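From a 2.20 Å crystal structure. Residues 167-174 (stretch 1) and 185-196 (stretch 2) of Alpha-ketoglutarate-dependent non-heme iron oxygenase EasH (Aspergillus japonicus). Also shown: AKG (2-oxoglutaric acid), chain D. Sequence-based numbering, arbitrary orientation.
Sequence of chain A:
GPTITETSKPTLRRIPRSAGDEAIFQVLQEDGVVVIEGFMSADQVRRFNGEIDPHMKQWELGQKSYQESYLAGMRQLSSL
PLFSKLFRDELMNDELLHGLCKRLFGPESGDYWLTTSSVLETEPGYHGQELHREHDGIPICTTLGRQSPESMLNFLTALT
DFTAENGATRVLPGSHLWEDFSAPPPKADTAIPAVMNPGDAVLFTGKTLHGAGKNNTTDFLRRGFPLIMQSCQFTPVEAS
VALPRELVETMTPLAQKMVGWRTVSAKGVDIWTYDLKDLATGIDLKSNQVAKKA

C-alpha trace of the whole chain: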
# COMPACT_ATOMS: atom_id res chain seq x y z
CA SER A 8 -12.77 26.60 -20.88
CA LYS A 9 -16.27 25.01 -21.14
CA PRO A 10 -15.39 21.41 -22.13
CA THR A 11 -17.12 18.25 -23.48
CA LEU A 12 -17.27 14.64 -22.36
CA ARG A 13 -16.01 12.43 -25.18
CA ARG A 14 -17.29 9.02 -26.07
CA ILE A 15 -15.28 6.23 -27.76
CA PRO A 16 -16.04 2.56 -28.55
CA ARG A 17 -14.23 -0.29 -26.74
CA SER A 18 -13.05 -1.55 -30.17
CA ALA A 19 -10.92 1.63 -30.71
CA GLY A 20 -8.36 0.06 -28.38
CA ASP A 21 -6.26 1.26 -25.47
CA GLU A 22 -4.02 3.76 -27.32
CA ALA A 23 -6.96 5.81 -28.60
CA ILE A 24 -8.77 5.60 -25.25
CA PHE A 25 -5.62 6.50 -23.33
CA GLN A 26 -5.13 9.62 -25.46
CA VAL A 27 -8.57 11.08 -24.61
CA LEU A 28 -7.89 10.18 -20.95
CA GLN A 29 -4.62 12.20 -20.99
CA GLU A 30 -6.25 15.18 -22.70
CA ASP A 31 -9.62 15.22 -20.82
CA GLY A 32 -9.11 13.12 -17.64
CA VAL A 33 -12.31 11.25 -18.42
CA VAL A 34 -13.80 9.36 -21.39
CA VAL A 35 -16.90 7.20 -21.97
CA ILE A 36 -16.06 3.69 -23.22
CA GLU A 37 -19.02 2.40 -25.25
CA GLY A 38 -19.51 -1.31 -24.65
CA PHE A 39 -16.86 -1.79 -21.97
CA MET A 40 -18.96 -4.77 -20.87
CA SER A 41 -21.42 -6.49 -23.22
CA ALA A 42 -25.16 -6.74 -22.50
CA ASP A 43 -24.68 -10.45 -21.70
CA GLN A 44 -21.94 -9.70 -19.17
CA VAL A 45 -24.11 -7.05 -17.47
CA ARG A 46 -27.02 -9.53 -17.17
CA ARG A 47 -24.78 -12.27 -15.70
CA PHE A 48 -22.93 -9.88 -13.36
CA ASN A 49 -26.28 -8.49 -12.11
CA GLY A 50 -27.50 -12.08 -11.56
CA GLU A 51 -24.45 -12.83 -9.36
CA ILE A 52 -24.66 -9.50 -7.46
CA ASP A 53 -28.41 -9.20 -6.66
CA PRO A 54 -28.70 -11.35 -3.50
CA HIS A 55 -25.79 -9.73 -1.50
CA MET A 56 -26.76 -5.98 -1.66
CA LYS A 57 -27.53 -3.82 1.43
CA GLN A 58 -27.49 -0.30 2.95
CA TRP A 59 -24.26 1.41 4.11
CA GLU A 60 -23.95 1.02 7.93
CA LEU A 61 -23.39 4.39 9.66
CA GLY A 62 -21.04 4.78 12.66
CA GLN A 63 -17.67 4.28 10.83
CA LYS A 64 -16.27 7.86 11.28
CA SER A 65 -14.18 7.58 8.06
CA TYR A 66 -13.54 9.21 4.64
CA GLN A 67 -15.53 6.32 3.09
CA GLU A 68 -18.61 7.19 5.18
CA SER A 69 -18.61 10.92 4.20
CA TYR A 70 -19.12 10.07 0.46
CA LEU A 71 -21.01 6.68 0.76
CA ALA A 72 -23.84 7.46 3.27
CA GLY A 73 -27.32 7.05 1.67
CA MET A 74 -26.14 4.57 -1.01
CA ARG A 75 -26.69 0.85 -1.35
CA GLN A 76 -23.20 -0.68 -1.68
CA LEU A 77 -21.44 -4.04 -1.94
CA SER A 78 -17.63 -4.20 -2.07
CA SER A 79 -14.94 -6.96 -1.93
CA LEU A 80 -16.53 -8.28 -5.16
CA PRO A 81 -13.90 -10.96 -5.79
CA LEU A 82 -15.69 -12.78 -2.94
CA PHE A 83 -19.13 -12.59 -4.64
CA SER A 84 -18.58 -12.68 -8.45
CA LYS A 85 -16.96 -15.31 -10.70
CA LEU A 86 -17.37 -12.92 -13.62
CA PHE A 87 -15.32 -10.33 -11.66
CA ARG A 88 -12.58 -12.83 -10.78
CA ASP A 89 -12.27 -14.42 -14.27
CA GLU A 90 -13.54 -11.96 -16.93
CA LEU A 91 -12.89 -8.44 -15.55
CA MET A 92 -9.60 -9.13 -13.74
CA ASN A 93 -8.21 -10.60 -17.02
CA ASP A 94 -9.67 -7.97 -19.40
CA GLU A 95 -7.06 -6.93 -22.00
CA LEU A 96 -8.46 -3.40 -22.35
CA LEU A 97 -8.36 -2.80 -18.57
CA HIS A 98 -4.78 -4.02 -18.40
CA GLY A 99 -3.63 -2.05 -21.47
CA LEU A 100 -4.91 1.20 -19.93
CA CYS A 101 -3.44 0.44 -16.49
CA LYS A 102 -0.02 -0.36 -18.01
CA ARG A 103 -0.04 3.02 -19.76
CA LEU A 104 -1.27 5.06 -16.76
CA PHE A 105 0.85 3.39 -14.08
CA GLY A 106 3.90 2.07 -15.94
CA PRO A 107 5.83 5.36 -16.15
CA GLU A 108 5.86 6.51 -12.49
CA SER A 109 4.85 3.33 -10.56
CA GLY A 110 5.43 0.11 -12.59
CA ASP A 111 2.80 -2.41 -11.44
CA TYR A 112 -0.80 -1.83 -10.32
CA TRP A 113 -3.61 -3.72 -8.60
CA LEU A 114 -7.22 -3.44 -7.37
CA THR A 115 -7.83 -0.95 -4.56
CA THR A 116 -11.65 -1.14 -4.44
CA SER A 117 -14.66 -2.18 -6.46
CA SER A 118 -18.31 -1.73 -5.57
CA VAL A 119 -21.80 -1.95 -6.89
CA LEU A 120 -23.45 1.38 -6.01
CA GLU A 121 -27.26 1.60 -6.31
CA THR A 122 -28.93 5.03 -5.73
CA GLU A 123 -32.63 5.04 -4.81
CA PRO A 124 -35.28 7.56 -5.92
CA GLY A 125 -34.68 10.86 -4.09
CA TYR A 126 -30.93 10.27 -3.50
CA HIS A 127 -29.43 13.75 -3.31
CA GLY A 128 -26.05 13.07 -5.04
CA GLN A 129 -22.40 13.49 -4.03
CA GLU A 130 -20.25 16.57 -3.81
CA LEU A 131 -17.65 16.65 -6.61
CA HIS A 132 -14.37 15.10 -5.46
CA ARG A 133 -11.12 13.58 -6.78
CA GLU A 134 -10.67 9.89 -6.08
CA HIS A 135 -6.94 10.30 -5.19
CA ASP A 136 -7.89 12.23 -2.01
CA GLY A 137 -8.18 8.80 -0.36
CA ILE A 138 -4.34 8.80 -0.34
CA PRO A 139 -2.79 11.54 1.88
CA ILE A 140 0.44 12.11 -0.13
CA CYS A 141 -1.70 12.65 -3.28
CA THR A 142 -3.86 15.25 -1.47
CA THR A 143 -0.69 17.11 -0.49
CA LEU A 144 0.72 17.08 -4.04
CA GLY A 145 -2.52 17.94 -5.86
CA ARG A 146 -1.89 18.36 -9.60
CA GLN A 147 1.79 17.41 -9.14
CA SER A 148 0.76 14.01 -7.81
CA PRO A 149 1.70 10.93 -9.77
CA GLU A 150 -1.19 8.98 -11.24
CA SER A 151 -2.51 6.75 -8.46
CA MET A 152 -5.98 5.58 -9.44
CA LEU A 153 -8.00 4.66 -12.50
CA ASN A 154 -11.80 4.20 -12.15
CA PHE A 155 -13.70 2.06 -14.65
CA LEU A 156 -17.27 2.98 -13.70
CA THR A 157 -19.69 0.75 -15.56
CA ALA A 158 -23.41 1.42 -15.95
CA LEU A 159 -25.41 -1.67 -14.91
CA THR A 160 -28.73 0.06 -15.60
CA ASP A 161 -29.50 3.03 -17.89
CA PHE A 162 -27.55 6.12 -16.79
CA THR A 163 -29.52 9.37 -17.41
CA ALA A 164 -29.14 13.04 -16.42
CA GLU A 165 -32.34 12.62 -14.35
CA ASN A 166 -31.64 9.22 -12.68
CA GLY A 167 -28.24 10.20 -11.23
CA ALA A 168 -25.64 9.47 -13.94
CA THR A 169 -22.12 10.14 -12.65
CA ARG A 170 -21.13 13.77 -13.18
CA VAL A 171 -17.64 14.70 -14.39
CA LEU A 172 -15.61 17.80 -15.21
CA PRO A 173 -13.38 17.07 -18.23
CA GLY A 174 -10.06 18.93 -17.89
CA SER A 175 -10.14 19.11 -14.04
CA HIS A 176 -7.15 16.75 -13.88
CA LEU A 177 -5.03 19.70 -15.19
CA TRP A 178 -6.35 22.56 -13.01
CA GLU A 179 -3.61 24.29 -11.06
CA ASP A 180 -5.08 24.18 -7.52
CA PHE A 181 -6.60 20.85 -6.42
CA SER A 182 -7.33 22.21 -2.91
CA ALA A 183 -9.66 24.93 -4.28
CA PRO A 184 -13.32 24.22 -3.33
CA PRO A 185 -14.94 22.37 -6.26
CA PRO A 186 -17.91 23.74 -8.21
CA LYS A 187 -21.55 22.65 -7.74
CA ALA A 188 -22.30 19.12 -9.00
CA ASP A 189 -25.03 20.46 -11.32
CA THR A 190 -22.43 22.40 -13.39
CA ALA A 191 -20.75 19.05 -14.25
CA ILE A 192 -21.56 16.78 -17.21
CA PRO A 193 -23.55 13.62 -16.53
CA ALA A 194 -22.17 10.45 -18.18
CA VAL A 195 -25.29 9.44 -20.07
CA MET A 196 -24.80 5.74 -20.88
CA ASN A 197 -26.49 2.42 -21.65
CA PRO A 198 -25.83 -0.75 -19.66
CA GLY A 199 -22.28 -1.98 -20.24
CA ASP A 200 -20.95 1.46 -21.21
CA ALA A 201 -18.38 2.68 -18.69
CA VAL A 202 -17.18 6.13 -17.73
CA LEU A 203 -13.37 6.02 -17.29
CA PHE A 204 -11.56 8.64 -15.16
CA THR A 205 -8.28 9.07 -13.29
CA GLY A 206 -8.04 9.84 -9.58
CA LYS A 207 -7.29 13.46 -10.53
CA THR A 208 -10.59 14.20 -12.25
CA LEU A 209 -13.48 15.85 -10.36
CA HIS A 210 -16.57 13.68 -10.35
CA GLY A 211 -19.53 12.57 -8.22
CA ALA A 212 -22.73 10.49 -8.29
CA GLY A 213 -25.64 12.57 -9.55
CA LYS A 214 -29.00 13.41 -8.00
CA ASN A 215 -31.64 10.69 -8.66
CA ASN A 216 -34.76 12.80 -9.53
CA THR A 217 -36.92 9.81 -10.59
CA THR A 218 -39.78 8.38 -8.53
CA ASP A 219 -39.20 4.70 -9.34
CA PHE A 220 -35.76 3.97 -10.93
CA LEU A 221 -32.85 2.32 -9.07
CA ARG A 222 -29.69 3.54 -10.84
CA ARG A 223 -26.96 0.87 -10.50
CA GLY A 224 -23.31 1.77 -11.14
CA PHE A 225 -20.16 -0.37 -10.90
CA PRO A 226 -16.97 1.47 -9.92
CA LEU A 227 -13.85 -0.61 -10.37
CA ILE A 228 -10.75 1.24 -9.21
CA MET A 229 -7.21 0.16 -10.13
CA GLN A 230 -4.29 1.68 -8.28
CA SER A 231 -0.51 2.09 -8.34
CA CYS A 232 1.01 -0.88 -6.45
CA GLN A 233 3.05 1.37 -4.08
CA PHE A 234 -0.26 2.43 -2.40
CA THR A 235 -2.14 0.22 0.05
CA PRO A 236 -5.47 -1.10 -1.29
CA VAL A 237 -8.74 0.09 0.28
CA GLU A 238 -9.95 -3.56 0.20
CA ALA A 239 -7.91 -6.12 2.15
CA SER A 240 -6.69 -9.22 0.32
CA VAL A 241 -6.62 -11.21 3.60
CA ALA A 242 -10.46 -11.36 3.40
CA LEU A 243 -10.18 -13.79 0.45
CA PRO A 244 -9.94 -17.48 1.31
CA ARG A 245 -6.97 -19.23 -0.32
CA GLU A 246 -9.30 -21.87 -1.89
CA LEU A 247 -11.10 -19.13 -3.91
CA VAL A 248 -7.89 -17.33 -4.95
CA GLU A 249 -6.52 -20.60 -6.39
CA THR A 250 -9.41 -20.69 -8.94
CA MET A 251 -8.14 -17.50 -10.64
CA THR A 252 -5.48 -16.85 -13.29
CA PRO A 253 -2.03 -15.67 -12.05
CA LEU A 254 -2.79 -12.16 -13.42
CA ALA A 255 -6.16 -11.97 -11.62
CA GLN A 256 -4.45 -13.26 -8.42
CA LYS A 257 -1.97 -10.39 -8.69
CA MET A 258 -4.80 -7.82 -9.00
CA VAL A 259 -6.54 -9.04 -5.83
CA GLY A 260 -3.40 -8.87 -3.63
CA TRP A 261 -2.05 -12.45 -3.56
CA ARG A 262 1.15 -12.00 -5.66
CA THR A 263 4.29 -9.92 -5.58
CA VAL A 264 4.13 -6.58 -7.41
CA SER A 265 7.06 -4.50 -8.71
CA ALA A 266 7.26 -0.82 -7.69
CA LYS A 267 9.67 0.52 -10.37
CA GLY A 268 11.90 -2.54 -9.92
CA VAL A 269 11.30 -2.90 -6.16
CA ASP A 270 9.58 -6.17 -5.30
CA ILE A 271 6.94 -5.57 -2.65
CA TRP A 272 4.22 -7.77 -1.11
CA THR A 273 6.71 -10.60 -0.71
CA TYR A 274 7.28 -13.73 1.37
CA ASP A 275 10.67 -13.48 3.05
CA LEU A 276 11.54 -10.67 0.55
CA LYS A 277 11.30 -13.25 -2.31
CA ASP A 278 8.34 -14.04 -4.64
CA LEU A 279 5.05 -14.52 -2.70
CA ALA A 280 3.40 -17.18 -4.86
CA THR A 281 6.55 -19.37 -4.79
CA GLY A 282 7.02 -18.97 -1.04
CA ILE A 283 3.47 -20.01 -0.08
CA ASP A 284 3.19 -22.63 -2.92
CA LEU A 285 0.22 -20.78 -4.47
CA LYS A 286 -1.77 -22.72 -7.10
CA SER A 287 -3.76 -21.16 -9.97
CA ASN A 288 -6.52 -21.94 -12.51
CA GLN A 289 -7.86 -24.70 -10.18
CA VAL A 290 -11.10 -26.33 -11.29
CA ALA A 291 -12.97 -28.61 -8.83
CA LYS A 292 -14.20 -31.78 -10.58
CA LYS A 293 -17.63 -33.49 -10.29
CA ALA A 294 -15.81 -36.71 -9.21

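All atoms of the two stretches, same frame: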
# COMPACT_ATOMS: atom_id res chain seq x y z
N GLY A 167 -29.44 10.11 -12.06
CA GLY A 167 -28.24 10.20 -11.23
C GLY A 167 -26.93 9.78 -11.89
O GLY A 167 -25.94 9.52 -11.19
N ALA A 168 -26.89 9.77 -13.22
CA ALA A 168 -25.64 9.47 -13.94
C ALA A 168 -24.47 10.27 -13.38
O ALA A 168 -24.61 11.47 -13.11
CB ALA A 168 -25.79 9.72 -15.44
N THR A 169 -23.34 9.59 -13.21
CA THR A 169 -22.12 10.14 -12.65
C THR A 169 -21.75 11.41 -13.37
O THR A 169 -21.77 11.43 -14.59
CB THR A 169 -20.97 9.12 -12.77
OG1 THR A 169 -21.40 7.87 -12.25
CG2 THR A 169 -19.75 9.57 -12.00
N ARG A 170 -21.44 12.46 -12.61
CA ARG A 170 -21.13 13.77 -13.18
C ARG A 170 -19.64 13.99 -13.17
O ARG A 170 -18.99 13.60 -12.23
CB ARG A 170 -21.88 14.85 -12.42
CG ARG A 170 -23.38 14.62 -12.46
CD ARG A 170 -24.21 15.86 -12.12
NE ARG A 170 -25.42 15.88 -12.94
CZ ARG A 170 -25.81 16.84 -13.78
NH1 ARG A 170 -25.11 17.96 -13.94
NH2 ARG A 170 -26.95 16.70 -14.45
N VAL A 171 -19.09 14.58 -14.22
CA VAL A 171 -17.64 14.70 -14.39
C VAL A 171 -17.29 16.05 -14.97
O VAL A 171 -18.08 16.62 -15.70
CB VAL A 171 -17.05 13.58 -15.30
CG1 VAL A 171 -17.38 12.18 -14.74
CG2 VAL A 171 -17.55 13.70 -16.73
N LEU A 172 -16.13 16.58 -14.62
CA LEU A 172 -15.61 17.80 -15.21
C LEU A 172 -14.36 17.46 -16.02
O LEU A 172 -13.28 17.33 -15.46
CB LEU A 172 -15.28 18.83 -14.12
CG LEU A 172 -16.48 19.55 -13.48
CD1 LEU A 172 -16.04 20.42 -12.31
CD2 LEU A 172 -17.22 20.41 -14.50
N PRO A 173 -14.53 17.28 -17.35
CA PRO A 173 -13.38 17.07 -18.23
C PRO A 173 -12.39 18.22 -18.12
O PRO A 173 -12.80 19.38 -18.11
CB PRO A 173 -14.01 17.04 -19.62
CG PRO A 173 -15.40 16.62 -19.41
CD PRO A 173 -15.80 17.19 -18.08
N GLY A 174 -11.10 17.90 -18.01
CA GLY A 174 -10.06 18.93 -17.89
C GLY A 174 -9.64 19.25 -16.46
O GLY A 174 -8.61 19.89 -16.26
N PRO A 185 -14.44 22.69 -4.92
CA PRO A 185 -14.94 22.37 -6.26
C PRO A 185 -16.28 23.04 -6.57
O PRO A 185 -16.98 23.46 -5.65
CB PRO A 185 -15.10 20.85 -6.23
CG PRO A 185 -15.28 20.52 -4.80
CD PRO A 185 -14.46 21.52 -4.04
N PRO A 186 -16.62 23.15 -7.86
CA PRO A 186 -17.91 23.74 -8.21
C PRO A 186 -19.11 22.86 -7.81
O PRO A 186 -18.94 21.73 -7.32
CB PRO A 186 -17.83 23.91 -9.75
CG PRO A 186 -16.47 23.43 -10.16
CD PRO A 186 -15.90 22.64 -9.04
N LYS A 187 -20.32 23.39 -8.01
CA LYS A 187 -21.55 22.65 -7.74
C LYS A 187 -21.67 21.47 -8.71
O LYS A 187 -21.32 21.57 -9.89
CB LYS A 187 -22.78 23.57 -7.89
CG LYS A 187 -22.87 24.71 -6.86
N ALA A 188 -22.17 20.34 -8.21
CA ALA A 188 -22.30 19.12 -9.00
C ALA A 188 -23.15 19.33 -10.25
O ALA A 188 -22.89 18.71 -11.29
CB ALA A 188 -22.84 17.99 -8.16
N ASP A 189 -24.16 20.21 -10.17
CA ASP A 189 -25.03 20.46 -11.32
C ASP A 189 -24.40 21.27 -12.47
O ASP A 189 -25.01 21.40 -13.52
CB ASP A 189 -26.40 21.03 -10.88
CG ASP A 189 -26.33 22.38 -10.17
OD1 ASP A 189 -25.48 23.25 -10.50
OD2 ASP A 189 -27.17 22.59 -9.27
N THR A 190 -23.20 21.82 -12.27
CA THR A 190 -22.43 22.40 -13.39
C THR A 190 -21.65 21.33 -14.18
O THR A 190 -21.16 21.61 -15.27
CB THR A 190 -21.41 23.46 -12.94
OG1 THR A 190 -20.35 22.84 -12.20
CG2 THR A 190 -22.07 24.57 -12.10
N ALA A 191 -21.51 20.13 -13.62
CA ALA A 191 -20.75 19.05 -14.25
C ALA A 191 -21.59 18.26 -15.25
O ALA A 191 -22.81 18.35 -15.25
CB ALA A 191 -20.13 18.13 -13.20
N ILE A 192 -20.92 17.48 -16.09
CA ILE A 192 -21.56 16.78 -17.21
C ILE A 192 -21.93 15.36 -16.77
O ILE A 192 -21.07 14.61 -16.32
CB ILE A 192 -20.63 16.71 -18.44
CG1 ILE A 192 -20.21 18.11 -18.88
CG2 ILE A 192 -21.33 15.97 -19.59
CD1 ILE A 192 -19.01 18.15 -19.80
N PRO A 193 -23.21 14.99 -16.88
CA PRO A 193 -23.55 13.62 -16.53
C PRO A 193 -23.11 12.63 -17.62
O PRO A 193 -23.21 12.94 -18.80
CB PRO A 193 -25.08 13.66 -16.39
CG PRO A 193 -25.51 14.76 -17.28
CD PRO A 193 -24.38 15.76 -17.34
N ALA A 194 -22.61 11.47 -17.22
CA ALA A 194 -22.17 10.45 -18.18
C ALA A 194 -23.39 9.61 -18.58
O ALA A 194 -23.68 8.56 -18.00
CB ALA A 194 -21.05 9.59 -17.61
N VAL A 195 -24.10 10.11 -19.57
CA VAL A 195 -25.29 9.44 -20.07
C VAL A 195 -24.84 8.19 -20.84
O VAL A 195 -24.01 8.29 -21.72
CB VAL A 195 -26.13 10.38 -20.95
CG1 VAL A 195 -27.29 9.63 -21.57
CG2 VAL A 195 -26.64 11.56 -20.12
N MET A 196 -25.39 7.03 -20.49
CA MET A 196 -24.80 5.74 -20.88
C MET A 196 -25.82 4.63 -20.82
O MET A 196 -26.69 4.66 -19.98
CB MET A 196 -23.68 5.36 -19.90
CG MET A 196 -22.34 6.04 -20.11
SD MET A 196 -21.06 5.36 -19.04
CE MET A 196 -21.73 5.74 -17.40
C1 AKG D . -17.21 7.53 -5.27
O1 AKG D . -16.02 7.80 -5.06
O2 AKG D . -18.00 6.96 -4.39
C2 AKG D . -17.91 7.83 -6.60
O5 AKG D . -17.44 8.70 -7.31
C3 AKG D . -19.13 7.05 -7.02
C4 AKG D . -19.76 7.60 -8.29
C5 AKG D . -21.00 6.87 -8.74
O3 AKG D . -21.26 5.74 -8.12
O4 AKG D . -21.70 7.31 -9.62

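Proline has no amide hydrogen, yet here it occupies a paired position in an antiparallel ladder, and the ladder loses nothing by it. The general principle is that successive positions in a strand alternate in what they ask of the backbone, so a residue that cannot donate is tolerated where no donor is needed. P193 lies opposite R170 in a non-hydrogen-bonded pair, with the CA atoms of P193 and R170 only 4.1 Å apart. The neighbouring pair, V171 and I192, does the bonding: V171 N donates to I192 O at 2.9 Å, and I192 N returns the bond to V171 O at 3.0 Å. Beyond the proline, A194 N donates to T169 O at 2.8 Å, with none returned. The close pair adds two CA-H...O contacts, from P193 CA to T169 O (3.4 Å) and from R170 CA to I192 O (3.3 Å).

R170 and P193 project from the same face of the ladder, and the arginine end folds back over stretch 2. P193 CG lies over one face of the guanidinium, 3.7 Å from R170 NH2. R170 NH1 approaches A191 O to 2.7 Å, but the angle is poor, so the short distance does not amount to a hydrogen bond.

Apolar contacts extend the pairing. L172 reaches P186 through CD1 to CG (3.7 Å) and A191 through CD2 to CB (3.9 Å), while P173 CD meets I192 CD1 at 3.8 Å. At the other end, A168 CB packs against P193 CB at 4.1 Å. The turn preceding the strand is held within stretch 2, where K187 O accepts from both T190 N (3.0 Å) and T190 OG1 (2.8 Å).

T169 serves two partners: its carbonyl holds A194, while its OG1 donates to O4 of 2-oxoglutaric acid at 2.7 Å, linking this pairing to the cosubstrate of an alpha-ketoglutarate-dependent oxygenase.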